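Galactose-binding like protein (Bacteroides thetaiotaomicron, PDB 7M1A) is a SusE-like protein that probably takes part in glycan binding or breakdown, this chain being its calcium-binding C-terminal galactose-binding-like domain. Local coordinates at residues Phe82-Ser87 / Ser123-Leu128; Trp94-Glu99 / Val151-Ile156. All coordinates share one frame; numbering follows the deposited sequence.

Contact 1. Residues Phe82-Ser87 / Ser123-Leu128; sequences FYNDMS and SPIGIL. With EDO (1,2-ethanediol), chain E.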
ATOM      1  N   PHE A  82      23.551 -10.480   0.760  1.00 12.36           N
ATOM      2  CA  PHE A  82      24.337 -10.093   1.927  1.00 10.76           C
ATOM      3  C   PHE A  82      25.445  -9.116   1.500  1.00  9.91           C
ATOM      4  O   PHE A  82      26.339  -9.481   0.708  1.00 12.29           O
ATOM      5  CB  PHE A  82      24.979 -11.320   2.588  1.00 10.91           C
ATOM      6  CG  PHE A  82      24.052 -12.272   3.299  1.00 12.59           C
ATOM      7  CD1 PHE A  82      22.888 -11.827   3.889  1.00 12.77           C
ATOM      8  CD2 PHE A  82      24.368 -13.619   3.434  1.00 18.43           C
ATOM      9  CE1 PHE A  82      22.079 -12.679   4.635  1.00 15.42           C
ATOM     10  CE2 PHE A  82      23.555 -14.488   4.166  1.00 21.95           C
ATOM     11  CZ  PHE A  82      22.375 -14.030   4.743  1.00 17.08           C
ATOM     12  N   TYR A  83      25.391  -7.865   1.986  1.00  9.89           N
ATOM     13  CA  TYR A  83      26.373  -6.849   1.633  1.00 10.65           C
ATOM     14  C   TYR A  83      26.559  -6.773   0.112  1.00 10.59           C
ATOM     15  O   TYR A  83      27.704  -6.673  -0.413  1.00 11.82           O
ATOM     16  CB  TYR A  83      27.727  -7.153   2.306  1.00 11.38           C
ATOM     17  CG  TYR A  83      27.579  -7.606   3.725  1.00  9.33           C
ATOM     18  CD1 TYR A  83      27.373  -6.705   4.776  1.00  9.93           C
ATOM     19  CD2 TYR A  83      27.604  -8.963   4.029  1.00 11.36           C
ATOM     20  CE1 TYR A  83      27.213  -7.145   6.099  1.00  9.40           C
ATOM     21  CE2 TYR A  83      27.430  -9.410   5.341  1.00 11.94           C
ATOM     22  CZ  TYR A  83      27.230  -8.518   6.366  1.00 10.06           C
ATOM     23  OH  TYR A  83      27.108  -8.912   7.650  1.00 12.37           O
ATOM     24  N   ASN A  84      25.414  -6.841  -0.612  1.00  9.90           N
ATOM     25  CA  ASN A  84      25.492  -6.934  -2.066  1.00 11.25           C
ATOM     26  C   ASN A  84      24.131  -6.461  -2.598  1.00 10.01           C
ATOM     27  O   ASN A  84      23.187  -6.166  -1.853  1.00 10.75           O
ATOM     28  CB  ASN A  84      25.810  -8.398  -2.453  1.00 13.70           C
ATOM     29  CG  ASN A  84      26.602  -8.505  -3.751  1.00 15.06           C
ATOM     30  OD1 ASN A  84      26.482  -7.647  -4.630  1.00 15.54           O
ATOM     31  ND2 ASN A  84      27.432  -9.541  -3.856  1.00 16.64           N
ATOM     32  N   ASP A  85      23.982  -6.448  -3.922  1.00 12.11           N
ATOM     33  CA  ASP A  85      22.698  -6.215  -4.567  1.00 11.30           C
ATOM     34  C   ASP A  85      22.195  -4.817  -4.124  1.00  9.72           C
ATOM     35  O   ASP A  85      23.006  -3.897  -3.948  1.00 10.87           O
ATOM     36  CB  ASP A  85      21.743  -7.406  -4.339  1.00 13.48           C
ATOM     37  CG  ASP A  85      20.645  -7.463  -5.395  1.00 13.66           C
ATOM     38  OD1 ASP A  85      19.570  -6.809  -5.240  1.00 14.06           O
ATOM     39  OD2 ASP A  85      20.866  -8.117  -6.404  1.00 23.49           O
HETATM   40  N   MSE A  86      20.872  -4.661  -3.957  1.00  9.59           N
HETATM   41  CA  MSE A  86      20.329  -3.366  -3.577  1.00  7.66           C
HETATM   42  C   MSE A  86      20.110  -3.317  -2.054  1.00  7.79           C
HETATM   43  O   MSE A  86      19.342  -2.475  -1.544  1.00  8.03           O
HETATM   44  CB  MSE A  86      19.045  -3.001  -4.319  1.00  8.79           C
HETATM   45  CG  MSE A  86      19.127  -3.155  -5.822  1.00 11.22           C
HETATM   46 SE   MSE A  86      20.594  -2.186  -6.681  1.00 14.05          SE
HETATM   47  CE  MSE A  86      21.421  -3.693  -7.610  1.00 14.90           C
ATOM     48  N   SER A  87      20.748  -4.209  -1.298  1.00  8.23           N
ATOM     49  CA  SER A  87      20.621  -4.196   0.145  1.00  6.77           C
ATOM     50  C   SER A  87      21.158  -2.879   0.695  1.00  7.52           C
ATOM     51  O   SER A  87      22.178  -2.328   0.243  1.00  8.55           O
ATOM     52  CB  SER A  87      21.397  -5.335   0.713  1.00  8.28           C
ATOM     53  OG  SER A  87      20.857  -6.581   0.249  1.00  8.84           O
ATOM     54  N   SER A 123      35.503  -7.420   3.609  1.00 19.57           N
ATOM     55  CA  SER A 123      35.981  -8.080   2.386  1.00 18.23           C
ATOM     56  C   SER A 123      35.363  -7.385   1.177  1.00 18.02           C
ATOM     57  O   SER A 123      34.202  -6.902   1.238  1.00 17.28           O
ATOM     58  CB  SER A 123      35.604  -9.597   2.355  1.00 18.10           C
ATOM     59  OG  SER A 123      36.083 -10.319   3.494  1.00 22.56           O
ATOM     60  N   PRO A 124      35.999  -7.495  -0.013  1.00 20.55           N
ATOM     61  CA  PRO A 124      35.368  -7.005  -1.235  1.00 21.20           C
ATOM     62  C   PRO A 124      33.975  -7.582  -1.525  1.00 17.52           C
ATOM     63  O   PRO A 124      33.620  -8.665  -1.033  1.00 17.74           O
ATOM     64  CB  PRO A 124      36.326  -7.453  -2.345  1.00 27.32           C
ATOM     65  CG  PRO A 124      37.653  -7.620  -1.624  1.00 30.57           C
ATOM     66  CD  PRO A 124      37.320  -8.123  -0.234  1.00 25.70           C
ATOM     67  N   ILE A 125      33.176  -6.847  -2.332  1.00 19.18           N
ATOM     68  CA  ILE A 125      31.810  -7.276  -2.661  1.00 18.65           C
ATOM     69  C   ILE A 125      31.887  -8.680  -3.272  1.00 18.77           C
ATOM     70  O   ILE A 125      32.720  -8.952  -4.143  1.00 21.21           O
ATOM     71  CB  ILE A 125      31.107  -6.249  -3.590  1.00 25.09           C
ATOM     72  CG1 ILE A 125      29.592  -6.469  -3.652  1.00 25.52           C
ATOM     73  CG2 ILE A 125      31.731  -6.269  -4.984  1.00 30.40           C
ATOM     74  CD1 ILE A 125      28.808  -5.286  -4.237  1.00 25.81           C
ATOM     75  N   GLY A 126      30.997  -9.583  -2.828  1.00 16.65           N
ATOM     76  CA  GLY A 126      30.934 -10.937  -3.332  1.00 19.42           C
ATOM     77  C   GLY A 126      31.683 -11.942  -2.454  1.00 17.49           C
ATOM     78  O   GLY A 126      31.472 -13.143  -2.645  1.00 21.99           O
ATOM     79  N   ILE A 127      32.531 -11.467  -1.519  1.00 15.94           N
ATOM     80  CA  ILE A 127      33.290 -12.335  -0.607  1.00 19.86           C
ATOM     81  C   ILE A 127      32.656 -12.241   0.784  1.00 16.08           C
ATOM     82  O   ILE A 127      32.402 -11.130   1.273  1.00 18.63           O
ATOM     83  CB  ILE A 127      34.795 -11.972  -0.550  1.00 21.52           C
ATOM     84  CG1 ILE A 127      35.435 -11.829  -1.934  1.00 27.21           C
ATOM     85  CG2 ILE A 127      35.576 -12.939   0.348  1.00 25.62           C
ATOM     86  CD1 ILE A 127      35.401 -13.060  -2.764  1.00 28.50           C
ATOM     87  N   LEU A 128      32.399 -13.410   1.416  1.00 16.39           N
ATOM     88  CA  LEU A 128      31.737 -13.453   2.705  1.00 15.07           C
ATOM     89  C   LEU A 128      32.524 -14.335   3.671  1.00 14.84           C
ATOM     90  O   LEU A 128      32.902 -15.437   3.332  1.00 21.87           O
ATOM     91  CB  LEU A 128      30.307 -14.028   2.593  1.00 16.18           C
ATOM     92  CG  LEU A 128      29.312 -13.248   1.713  1.00 15.22           C
ATOM     93  CD1 LEU A 128      28.002 -13.971   1.505  1.00 16.64           C
ATOM     94  CD2 LEU A 128      29.016 -11.845   2.257  1.00 15.79           C
TER
HETATM   95  C1  EDO E 403      18.470  -6.665  -8.376  1.00 22.77           C
HETATM   96  O1  EDO E 403      18.001  -6.950  -7.082  1.00 23.38           O
HETATM   97  C2  EDO E 403      19.211  -7.847  -8.964  1.00 27.45           C
HETATM   98  O2  EDO E 403      18.396  -8.894  -8.599  1.00 35.02           O
HETATM   99  O   HOH W   1      29.363  -9.159  -0.455  1.00 15.95           O
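With CG anti to the carbonyl carbon (chi1 -62°) and CD1 nearly anti in turn (chi2 172°), Leu128 reaches both aromatic residues of Phe82-Ser87 with its two methyls. CD2 meets the edge of the Tyr83 ring, 3.7 Å from CD2 of Tyr83, and also nears CB of Phe82; at the edge of the other ring, Leu128 CD1 lies 4.1 Å from Phe82 CD2. Ile125 extends its CG1 arm anti to the backbone N (chi1 -165°); the Ile125 and Asn84 side chains cross at about a right angle, with Ile125 CD1 3.3 Å from Asn84 OD1. That oxygen also accepts a bond from Asp85 N at 2.9 Å, which helps fix the amide rotation. Each segment contains a tight turn, type II' over Asn84-Ser87 and type II over Pro124-Ile127. A water joins the two loops, donating to Tyr83 O at 3.0 Å and accepting from Gly126 N at 2.9 Å. Tyr83 OH bonds to Asp132 O in helix 130-138, whose Ala135 and Ala136 pack on the two aromatic residues, while Asp85 and selenomethionine Met86 rest on strands 45-46 and 169-176.

Contact 2. Residues Trp94-Glu99 / Val151-Ile156; sequences WGCATE and VRYIRI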
ATOM      1  N   TRP A  94      13.199   7.836  10.070  1.00  5.59           N
ATOM      2  CA  TRP A  94      12.615   9.130  10.448  1.00  6.25           C
ATOM      3  C   TRP A  94      11.205   8.847  10.976  1.00  6.63           C
ATOM      4  O   TRP A  94      10.563   7.823  10.654  1.00  6.85           O
ATOM      5  CB  TRP A  94      12.493  10.126   9.267  1.00  7.97           C
ATOM      6  CG  TRP A  94      13.778  10.586   8.692  1.00  6.91           C
ATOM      7  CD1 TRP A  94      14.784   9.816   8.123  1.00  8.23           C
ATOM      8  CD2 TRP A  94      14.254  11.939   8.672  1.00  8.33           C
ATOM      9  NE1 TRP A  94      15.789  10.672   7.588  1.00  8.61           N
ATOM     10  CE2 TRP A  94      15.489  11.964   7.976  1.00  9.76           C
ATOM     11  CE3 TRP A  94      13.738  13.114   9.240  1.00  8.40           C
ATOM     12  CZ2 TRP A  94      16.186  13.183   7.814  1.00  9.96           C
ATOM     13  CZ3 TRP A  94      14.391  14.334   9.014  1.00 10.75           C
ATOM     14  CH2 TRP A  94      15.597  14.344   8.297  1.00  8.85           C
ATOM     15  N   GLY A  95      10.675   9.744  11.831  1.00  7.55           N
ATOM     16  CA  GLY A  95       9.351   9.542  12.370  1.00  8.69           C
ATOM     17  C   GLY A  95       8.616  10.852  12.617  1.00  8.10           C
ATOM     18  O   GLY A  95       9.202  11.971  12.527  1.00  7.96           O
ATOM     19  N   CYS A  96       7.275  10.749  12.721  1.00  7.31           N
ATOM     20  CA  CYS A  96       6.485  11.877  13.212  1.00  8.63           C
ATOM     21  C   CYS A  96       5.279  11.340  13.965  1.00  6.74           C
ATOM     22  O   CYS A  96       4.988  10.165  13.946  1.00  7.36           O
ATOM     23  CB  CYS A  96       6.093  12.867  12.109  1.00  9.52           C
ATOM     24  SG  CYS A  96       5.033  12.155  10.810  1.00  9.16           S
ATOM     25  N   ALA A  97       4.576  12.254  14.661  1.00  9.44           N
ATOM     26  CA  ALA A  97       3.501  11.904  15.543  1.00  8.49           C
ATOM     27  C   ALA A  97       2.128  12.182  14.967  1.00  9.36           C
ATOM     28  O   ALA A  97       1.152  11.647  15.520  1.00 11.47           O
ATOM     29  CB  ALA A  97       3.582  12.597  16.903  1.00 11.15           C
ATOM     30  N   THR A  98       2.039  13.097  14.002  1.00  8.49           N
ATOM     31  CA  THR A  98       0.696  13.449  13.502  1.00  7.79           C
ATOM     32  C   THR A  98       0.645  13.159  11.989  1.00  7.49           C
ATOM     33  O   THR A  98       1.680  12.951  11.317  1.00 10.43           O
ATOM     34  CB  THR A  98       0.337  14.918  13.788  1.00  9.94           C
ATOM     35  OG1 THR A  98       1.097  15.864  13.043  1.00  9.67           O
ATOM     36  CG2 THR A  98       0.355  15.292  15.272  1.00 10.76           C
ATOM     37  N   GLU A  99      -0.599  13.161  11.436  1.00  8.13           N
ATOM     38  CA  GLU A  99      -0.784  12.690  10.090  1.00  6.84           C
ATOM     39  C   GLU A  99       0.247  13.252   9.126  1.00  6.56           C
ATOM     40  O   GLU A  99       0.383  14.504   8.961  1.00  7.74           O
ATOM     41  CB  GLU A  99      -2.149  13.208   9.614  1.00  9.64           C
ATOM     42  CG  GLU A  99      -2.610  12.513   8.352  1.00  9.47           C
ATOM     43  CD  GLU A  99      -2.837  10.994   8.525  1.00  9.29           C
ATOM     44  OE1 GLU A  99      -3.607  10.618   9.438  1.00 13.29           O
ATOM     45  OE2 GLU A  99      -2.243  10.231   7.766  1.00 11.08           O
ATOM     46  N   VAL A 151       6.453   8.547  18.304  1.00  9.12           N
ATOM     47  CA  VAL A 151       6.074   8.641  16.889  1.00  8.15           C
ATOM     48  C   VAL A 151       5.145   7.517  16.498  1.00  8.13           C
ATOM     49  O   VAL A 151       5.031   6.544  17.213  1.00 10.17           O
ATOM     50  CB  VAL A 151       7.326   8.531  15.958  1.00  9.26           C
ATOM     51  CG1 VAL A 151       8.246   9.765  16.092  1.00 10.30           C
ATOM     52  CG2 VAL A 151       8.222   7.264  16.216  1.00  8.25           C
ATOM     53  N   ARG A 152       4.272   7.837  15.512  1.00  8.14           N
ATOM     54  CA  ARG A 152       3.420   6.844  14.944  1.00  8.97           C
ATOM     55  C   ARG A 152       3.726   6.532  13.481  1.00  8.12           C
ATOM     56  O   ARG A 152       3.481   5.404  13.073  1.00 10.54           O
ATOM     57  CB  ARG A 152       1.975   7.375  15.018  1.00  9.98           C
ATOM     58  CG  ARG A 152       0.966   6.466  14.316  1.00 10.77           C
ATOM     59  CD  ARG A 152      -0.478   6.794  14.621  1.00 13.06           C
ATOM     60  NE  ARG A 152      -1.280   5.925  13.749  1.00 15.65           N
ATOM     61  CZ  ARG A 152      -2.591   5.909  13.817  1.00 25.05           C
ATOM     62  NH1 ARG A 152      -3.205   6.631  14.747  1.00 36.10           N
ATOM     63  NH2 ARG A 152      -3.307   5.148  13.002  1.00 31.50           N
ATOM     64  N   TYR A 153       4.350   7.435  12.760  1.00  7.51           N
ATOM     65  CA  TYR A 153       4.596   7.269  11.327  1.00  7.38           C
ATOM     66  C   TYR A 153       6.090   7.219  11.103  1.00  7.62           C
ATOM     67  O   TYR A 153       6.816   7.897  11.842  1.00  7.53           O
ATOM     68  CB  TYR A 153       3.977   8.454  10.572  1.00  7.40           C
ATOM     69  CG  TYR A 153       2.524   8.578  10.920  1.00  8.11           C
ATOM     70  CD1 TYR A 153       1.532   7.722  10.396  1.00 10.10           C
ATOM     71  CD2 TYR A 153       2.116   9.558  11.827  1.00  8.47           C
ATOM     72  CE1 TYR A 153       0.196   7.913  10.741  1.00 12.20           C
ATOM     73  CE2 TYR A 153       0.796   9.709  12.220  1.00 10.90           C
ATOM     74  CZ  TYR A 153      -0.170   8.856  11.697  1.00 12.25           C
ATOM     75  OH  TYR A 153      -1.490   9.010  12.081  1.00 18.10           O
ATOM     76  N   ILE A 154       6.484   6.429  10.134  1.00  5.53           N
ATOM     77  CA  ILE A 154       7.912   6.187   9.908  1.00  6.34           C
ATOM     78  C   ILE A 154       8.250   6.401   8.448  1.00  5.92           C
ATOM     79  O   ILE A 154       7.457   6.090   7.557  1.00  5.97           O
ATOM     80  CB  ILE A 154       8.275   4.746  10.290  1.00  5.74           C
ATOM     81  CG1 ILE A 154       8.043   4.508  11.797  1.00  6.87           C
ATOM     82  CG2 ILE A 154       9.741   4.411   9.956  1.00  7.71           C
ATOM     83  CD1 ILE A 154       8.961   5.224  12.737  1.00  8.95           C
ATOM     84  N   ARG A 155       9.450   6.923   8.179  1.00  6.59           N
ATOM     85  CA  ARG A 155      10.030   6.897   6.848  1.00  6.04           C
ATOM     86  C   ARG A 155      11.393   6.202   6.913  1.00  5.87           C
ATOM     87  O   ARG A 155      12.179   6.395   7.876  1.00  9.30           O
ATOM     88  CB  ARG A 155      10.171   8.270   6.198  1.00  7.90           C
ATOM     89  CG  ARG A 155       8.852   8.751   5.670  1.00  9.73           C
ATOM     90  CD  ARG A 155       9.007  10.212   5.240  1.00  9.59           C
ATOM     91  NE  ARG A 155       8.328  10.234   3.911  1.00  8.43           N
ATOM     92  CZ  ARG A 155       8.366  11.298   3.132  1.00  7.56           C
ATOM     93  NH1 ARG A 155       8.966  12.427   3.535  1.00  9.33           N
ATOM     94  NH2 ARG A 155       7.859  11.279   1.903  1.00  9.96           N
ATOM     95  N   ILE A 156      11.699   5.457   5.849  1.00  7.79           N
ATOM     96  CA  ILE A 156      13.072   4.962   5.664  1.00  7.85           C
ATOM     97  C   ILE A 156      13.631   5.592   4.390  1.00  7.92           C
ATOM     98  O   ILE A 156      12.958   5.687   3.366  1.00  8.47           O
ATOM     99  CB  ILE A 156      13.105   3.435   5.659  1.00 10.06           C
ATOM    100  CG1 ILE A 156      12.836   2.960   7.120  1.00 17.14           C
ATOM    101  CG2 ILE A 156      14.444   2.884   5.153  1.00 10.15           C
ATOM    102  CD1 ILE A 156      12.712   1.464   7.292  1.00 17.21           C
TER
HETATM  103  O   HOH W   2      -3.768   8.430  11.022  1.00 19.25           O
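One face of the Tyr153 ring carries Arg152 CG, 3.7 Å above the plane and over its centre, while Ala97 O and C lie at the ring edge. Further out, Tyr153 OH stands 3.4 Å above one face of the Arg152 guanidinium, near its rim; that group is anchored by a salt bridge to Asp61. Tyr153 CE2 meets the Thr98 carbonyl, and Cys96 SG sits 3.9 Å from Tyr153 CB, in an oblique sulfur-aromatic contact with the ring. Arg155 O lies at the edge of the Trp94 indole. Strands 88-96 and 151-158 run antiparallel here, in a sheet of this galactose-binding-like beta domain. Trp94 and Arg155 form a hydrogen-bonded pair, Gly95 and Ile154 a non-hydrogen-bonded one. At the next pair comes a classic beta bulge: Arg152 and Tyr153 both face Cys96, whose O accepts from Tyr153 N at 3.0 Å and from Arg152 N at 2.9 Å. Val151 CG1 packs 3.7 Å from Gly95 C. A water bridges Tyr153 OH to Glu99 OE1, donating to the carboxylate at 2.7 Å; Glu99 OE2 forms a salt bridge with Arg9 of the second subunit.

Contacts 1 and 2 lie on opposite sides of the domain's centre, their centres 30 Å apart and their nearest atoms about 10 Å apart without touching. Along the chain their segments alternate. Strand 88-96 ties them together: it starts directly after the loop of contact 1 and ends in contact 2. Contact 1 is the nearer to the calcium site, without taking part in it: the Phe82 side chain is about 8 Å from that of Thr171, one of the residues binding the ion, and about 13 Å from the calcium itself. Contact 2 lies away from that site and instead reaches the second subunit, whereas no other chain of the assembly touches contact 1.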